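Acyl-CoA dehydrogenase domain protein Tcur3483 (Thermomonospora curvata, PDB 6WY9) binds FAD and probably acts as an oxidoreductase on CH-CH groups, as other members of the acyl-CoA dehydrogenase family do. Local coordinates at residues K129-G134 with I140-G145. Numbering follows the deposited sequence.
Sequences KKYLPG and IVFAIG. With FDA (dihydroflavine-adenine dinucleotide), chain C.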
ATOM      1  N   LYS A 129       2.859 -14.805 -47.387  1.00 90.27           N
ATOM      2  CA  LYS A 129       3.471 -15.992 -47.964  1.00 92.97           C
ATOM      3  C   LYS A 129       4.963 -16.062 -47.653  1.00 90.96           C
ATOM      4  O   LYS A 129       5.501 -17.156 -47.434  1.00 91.94           O
ATOM      5  CB  LYS A 129       3.220 -16.024 -49.477  1.00 96.69           C
ATOM      6  CG  LYS A 129       1.738 -15.962 -49.886  1.00100.32           C
ATOM      7  CD  LYS A 129       0.901 -17.146 -49.383  1.00104.15           C
ATOM      8  CE  LYS A 129       0.166 -16.800 -48.073  1.00102.57           C
ATOM      9  NZ  LYS A 129      -0.470 -17.974 -47.388  1.00104.79           N
ATOM     10  N   LYS A 130       5.639 -14.917 -47.602  1.00 87.72           N
ATOM     11  CA  LYS A 130       7.075 -14.919 -47.339  1.00 85.73           C
ATOM     12  C   LYS A 130       7.403 -15.262 -45.888  1.00 82.38           C
ATOM     13  O   LYS A 130       8.433 -15.897 -45.629  1.00 80.63           O
ATOM     14  CB  LYS A 130       7.657 -13.550 -47.712  1.00 83.41           C
ATOM     15  CG  LYS A 130       9.106 -13.274 -47.310  1.00 80.68           C
ATOM     16  CD  LYS A 130       9.669 -12.102 -48.160  1.00 81.47           C
ATOM     17  CE  LYS A 130      10.893 -11.397 -47.545  1.00 79.60           C
ATOM     18  NZ  LYS A 130      12.140 -12.224 -47.475  1.00 81.24           N
ATOM     19  N   TYR A 131       6.563 -14.843 -44.934  1.00 81.17           N
ATOM     20  CA  TYR A 131       6.912 -14.862 -43.514  1.00 78.69           C
ATOM     21  C   TYR A 131       6.152 -15.908 -42.713  1.00 80.22           C
ATOM     22  O   TYR A 131       6.758 -16.610 -41.902  1.00 80.26           O
ATOM     23  CB  TYR A 131       6.700 -13.471 -42.871  1.00 75.99           C
ATOM     24  CG  TYR A 131       7.643 -12.427 -43.434  1.00 75.48           C
ATOM     25  CD1 TYR A 131       8.992 -12.420 -43.095  1.00 73.48           C
ATOM     26  CD2 TYR A 131       7.192 -11.485 -44.353  1.00 77.97           C
ATOM     27  CE1 TYR A 131       9.860 -11.494 -43.645  1.00 73.69           C
ATOM     28  CE2 TYR A 131       8.055 -10.550 -44.911  1.00 78.22           C
ATOM     29  CZ  TYR A 131       9.383 -10.559 -44.552  1.00 76.88           C
ATOM     30  OH  TYR A 131      10.222  -9.637 -45.116  1.00 78.28           O
ATOM     31  N   LEU A 132       4.837 -16.022 -42.893  1.00 80.85           N
ATOM     32  CA  LEU A 132       4.069 -16.854 -41.973  1.00 79.12           C
ATOM     33  C   LEU A 132       4.503 -18.312 -42.001  1.00 80.10           C
ATOM     34  O   LEU A 132       4.630 -18.906 -40.917  1.00 78.35           O
ATOM     35  CB  LEU A 132       2.570 -16.728 -42.258  1.00 80.56           C
ATOM     36  CG  LEU A 132       1.990 -15.352 -41.935  1.00 77.07           C
ATOM     37  CD1 LEU A 132       0.476 -15.438 -41.963  1.00 78.98           C
ATOM     38  CD2 LEU A 132       2.473 -14.871 -40.585  1.00 70.98           C
ATOM     39  N   PRO A 133       4.787 -18.927 -43.153  1.00 82.51           N
ATOM     40  CA  PRO A 133       5.168 -20.351 -43.115  1.00 85.56           C
ATOM     41  C   PRO A 133       6.446 -20.590 -42.324  1.00 84.22           C
ATOM     42  O   PRO A 133       6.527 -21.557 -41.552  1.00 85.87           O
ATOM     43  CB  PRO A 133       5.319 -20.720 -44.604  1.00 87.58           C
ATOM     44  CG  PRO A 133       4.590 -19.629 -45.357  1.00 86.81           C
ATOM     45  CD  PRO A 133       4.811 -18.388 -44.530  1.00 83.62           C
ATOM     46  N   GLY A 134       7.444 -19.719 -42.483  1.00 81.81           N
ATOM     47  CA  GLY A 134       8.691 -19.883 -41.764  1.00 79.70           C
ATOM     48  C   GLY A 134       8.541 -19.581 -40.295  1.00 77.41           C
ATOM     49  O   GLY A 134       9.229 -20.175 -39.459  1.00 77.54           O
ATOM     50  N   ILE A 140      11.727 -18.742 -38.874  1.00 71.18           N
ATOM     51  CA  ILE A 140      11.854 -17.292 -38.890  1.00 67.68           C
ATOM     52  C   ILE A 140      11.525 -16.759 -37.506  1.00 64.79           C
ATOM     53  O   ILE A 140      10.438 -17.030 -36.975  1.00 64.92           O
ATOM     54  CB  ILE A 140      10.926 -16.637 -39.921  1.00 69.01           C
ATOM     55  CG1 ILE A 140      11.296 -17.061 -41.335  1.00 71.64           C
ATOM     56  CG2 ILE A 140      11.003 -15.108 -39.781  1.00 66.50           C
ATOM     57  CD1 ILE A 140      10.193 -16.790 -42.314  1.00 73.45           C
ATOM     58  N   VAL A 141      12.442 -15.983 -36.940  1.00 61.07           N
ATOM     59  CA  VAL A 141      12.203 -15.306 -35.671  1.00 59.50           C
ATOM     60  C   VAL A 141      12.361 -13.808 -35.885  1.00 57.29           C
ATOM     61  O   VAL A 141      13.218 -13.370 -36.662  1.00 58.73           O
ATOM     62  CB  VAL A 141      13.137 -15.818 -34.551  1.00 60.08           C
ATOM     63  CG1 VAL A 141      13.144 -14.851 -33.340  1.00 57.63           C
ATOM     64  CG2 VAL A 141      12.717 -17.233 -34.103  1.00 62.04           C
ATOM     65  N   PHE A 142      11.507 -13.028 -35.215  1.00 54.52           N
ATOM     66  CA  PHE A 142      11.448 -11.581 -35.325  1.00 51.91           C
ATOM     67  C   PHE A 142      11.880 -10.947 -34.021  1.00 50.80           C
ATOM     68  O   PHE A 142      11.694 -11.522 -32.950  1.00 49.61           O
ATOM     69  CB  PHE A 142      10.033 -11.078 -35.631  1.00 52.95           C
ATOM     70  CG  PHE A 142       9.699 -11.006 -37.116  1.00 57.19           C
ATOM     71  CD1 PHE A 142       9.358 -12.146 -37.812  1.00 60.56           C
ATOM     72  CD2 PHE A 142       9.706  -9.782 -37.804  1.00 58.61           C
ATOM     73  CE1 PHE A 142       9.046 -12.087 -39.184  1.00 63.53           C
ATOM     74  CE2 PHE A 142       9.389  -9.714 -39.162  1.00 61.14           C
ATOM     75  CZ  PHE A 142       9.056 -10.883 -39.847  1.00 64.54           C
ATOM     76  N   ALA A 143      12.407  -9.730 -34.109  1.00 50.56           N
ATOM     77  CA  ALA A 143      12.637  -8.911 -32.931  1.00 49.76           C
ATOM     78  C   ALA A 143      11.923  -7.571 -33.130  1.00 50.34           C
ATOM     79  O   ALA A 143      11.727  -7.120 -34.262  1.00 51.19           O
ATOM     80  CB  ALA A 143      14.159  -8.753 -32.666  1.00 48.73           C
ATOM     81  N   ILE A 144      11.487  -6.950 -32.026  1.00 48.11           N
ATOM     82  CA  ILE A 144      10.693  -5.720 -32.091  1.00 46.66           C
ATOM     83  C   ILE A 144      11.619  -4.513 -32.002  1.00 46.58           C
ATOM     84  O   ILE A 144      12.301  -4.314 -30.985  1.00 44.43           O
ATOM     85  CB  ILE A 144       9.641  -5.642 -30.968  1.00 47.06           C
ATOM     86  CG1 ILE A 144       8.643  -6.803 -31.007  1.00 47.18           C
ATOM     87  CG2 ILE A 144       8.867  -4.314 -31.129  1.00 47.39           C
ATOM     88  CD1 ILE A 144       7.855  -6.876 -32.314  1.00 49.42           C
ATOM     89  N   GLY A 145      11.573  -3.659 -33.015  1.00 46.28           N
ATOM     90  CA  GLY A 145      12.390  -2.461 -33.024  1.00 46.84           C
ATOM     91  C   GLY A 145      11.592  -1.183 -32.828  1.00 47.35           C
ATOM     92  O   GLY A 145      11.351  -0.458 -33.798  1.00 47.84           O
TER
HETATM   93  PA  FDA C 401      11.336   6.361 -20.078  1.00 36.59           P
HETATM   94  O1A FDA C 401      12.555   7.177 -19.789  1.00 37.23           O
HETATM   95  O2A FDA C 401      10.407   6.767 -21.235  1.00 35.31           O
HETATM   96  O5B FDA C 401      10.315   6.465 -18.731  1.00 38.90           O
HETATM   97  C5B FDA C 401      11.043   6.031 -17.613  1.00 37.80           C
HETATM   98  C4B FDA C 401      10.067   6.043 -16.421  1.00 38.75           C
HETATM   99  O4B FDA C 401       9.461   7.422 -16.410  1.00 38.45           O
HETATM  100  C3B FDA C 401       8.837   5.159 -16.639  1.00 37.70           C
HETATM  101  O3B FDA C 401       9.028   3.870 -16.184  1.00 36.38           O
HETATM  102  C2B FDA C 401       7.820   5.833 -15.735  1.00 38.44           C
HETATM  103  O2B FDA C 401       8.084   5.645 -14.293  1.00 38.84           O
HETATM  104  C1B FDA C 401       8.062   7.354 -15.986  1.00 38.35           C
HETATM  105  N9A FDA C 401       7.174   7.958 -16.978  1.00 38.20           N
HETATM  106  C8A FDA C 401       7.326   8.021 -18.377  1.00 37.99           C
HETATM  107  N7A FDA C 401       6.353   8.710 -18.961  1.00 37.47           N
HETATM  108  C5A FDA C 401       5.532   9.111 -17.929  1.00 36.80           C
HETATM  109  C6A FDA C 401       4.333   9.841 -17.935  1.00 36.86           C
HETATM  110  N6A FDA C 401       3.792  10.302 -19.078  1.00 35.35           N
HETATM  111  N1A FDA C 401       3.691  10.107 -16.777  1.00 36.31           N
HETATM  112  C2A FDA C 401       4.297   9.603 -15.662  1.00 37.18           C
HETATM  113  N3A FDA C 401       5.432   8.882 -15.498  1.00 35.39           N
HETATM  114  C4A FDA C 401       6.035   8.664 -16.677  1.00 37.15           C
HETATM  115  N1  FDA C 401      11.693  -2.136 -26.633  1.00 42.49           N
HETATM  116  C2  FDA C 401      11.640  -2.490 -27.998  1.00 44.16           C
HETATM  117  O2  FDA C 401      11.468  -1.609 -28.869  1.00 45.25           O
HETATM  118  N3  FDA C 401      11.784  -3.842 -28.288  1.00 43.57           N
HETATM  119  C4  FDA C 401      11.986  -4.855 -27.322  1.00 41.87           C
HETATM  120  O4  FDA C 401      12.126  -6.016 -27.682  1.00 40.31           O
HETATM  121  C4X FDA C 401      12.031  -4.405 -25.956  1.00 41.06           C
HETATM  122  N5  FDA C 401      12.231  -5.341 -24.941  1.00 40.82           N
HETATM  123  C5X FDA C 401      12.752  -4.903 -23.753  1.00 38.59           C
HETATM  124  C6  FDA C 401      13.346  -5.754 -22.896  1.00 38.91           C
HETATM  125  C7  FDA C 401      13.894  -5.253 -21.689  1.00 39.36           C
HETATM  126  C7M FDA C 401      14.517  -6.182 -20.817  1.00 39.63           C
HETATM  127  C8  FDA C 401      13.817  -3.953 -21.353  1.00 40.08           C
HETATM  128  C8M FDA C 401      14.377  -3.429 -20.090  1.00 40.97           C
HETATM  129  C9  FDA C 401      13.178  -3.078 -22.216  1.00 39.73           C
HETATM  130  C9A FDA C 401      12.662  -3.556 -23.416  1.00 39.07           C
HETATM  131  N10 FDA C 401      12.007  -2.687 -24.304  1.00 40.09           N
HETATM  132  C10 FDA C 401      11.908  -3.100 -25.637  1.00 42.37           C
HETATM  133  C1' FDA C 401      12.008  -1.226 -24.008  1.00 40.26           C
HETATM  134  C2' FDA C 401      10.710  -0.779 -23.279  1.00 41.26           C
HETATM  135  O2' FDA C 401       9.663  -0.783 -24.126  1.00 41.20           O
HETATM  136  C3' FDA C 401      11.068   0.677 -22.733  1.00 40.33           C
HETATM  137  O3' FDA C 401      12.014   0.602 -21.686  1.00 37.90           O
HETATM  138  C4' FDA C 401       9.808   1.413 -22.302  1.00 41.52           C
HETATM  139  O4' FDA C 401       9.088   1.704 -23.449  1.00 43.24           O
HETATM  140  C5' FDA C 401      10.228   2.652 -21.465  1.00 42.98           C
HETATM  141  O5' FDA C 401      10.968   3.495 -22.299  1.00 40.99           O
HETATM  142  P   FDA C 401      12.259   4.072 -21.473  1.00 38.70           P
HETATM  143  O1P FDA C 401      12.978   2.892 -21.030  1.00 37.94           O
HETATM  144  O2P FDA C 401      12.936   5.091 -22.376  1.00 40.06           O
HETATM  145  O3P FDA C 401      11.724   4.823 -20.092  1.00 36.40           O
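Y131 and F142 meet as an offset edge-to-face aromatic pair, the edge of F142 turned toward the face of Y131. The centroids lie 5.6 Å apart with the planes at 63°, and the closest atoms are F142 CZ and Y131 CD1 at 3.6 Å. With CG of F142 anti to its own carbonyl carbon (chi1 -88°), the ring reaches back from the strand to the helix and presents CZ to the CD1-CE1 side of the tyrosine. K130 CG sits 3.7 Å above the centre of one face of the Y131 ring, so the aliphatic part of K130 lies over that face from within the helix. Beside the rings, I140 lays its CG1-CD1 arm along the helix backbone: CD1 is 3.5 Å from Y131 O and equally near the CA of G134, where a side chain would collide with that methyl. I140 N donates to G134 O at 2.9 Å (141° at the hydrogen); S137 OG also bonds this oxygen, within the turn joining helix to strand. Around the pair, Y186 completes an aromatic cluster, edge-to-face with Y131 and at a shallower angle to F142, while L119 packs on Y131. Without the Y131 ring, as with an alanine here, the F142 edge would probably lose its aromatic partner, opening a gap beside Y186 and L119. Two residues beyond F142, N3 of the bound dihydroflavin donates to I144 O, 2.8 Å from N to O, one of the cofactor's several hydrogen bonds. The contact thus joins helix 125-136 to strand 142-145, an outermost strand of its sheet within the chain, which pairs in parallel with strand 186-192; I144 packs on V110 of helix 109-122, and V141, just before the strand, on T111 of the same helix.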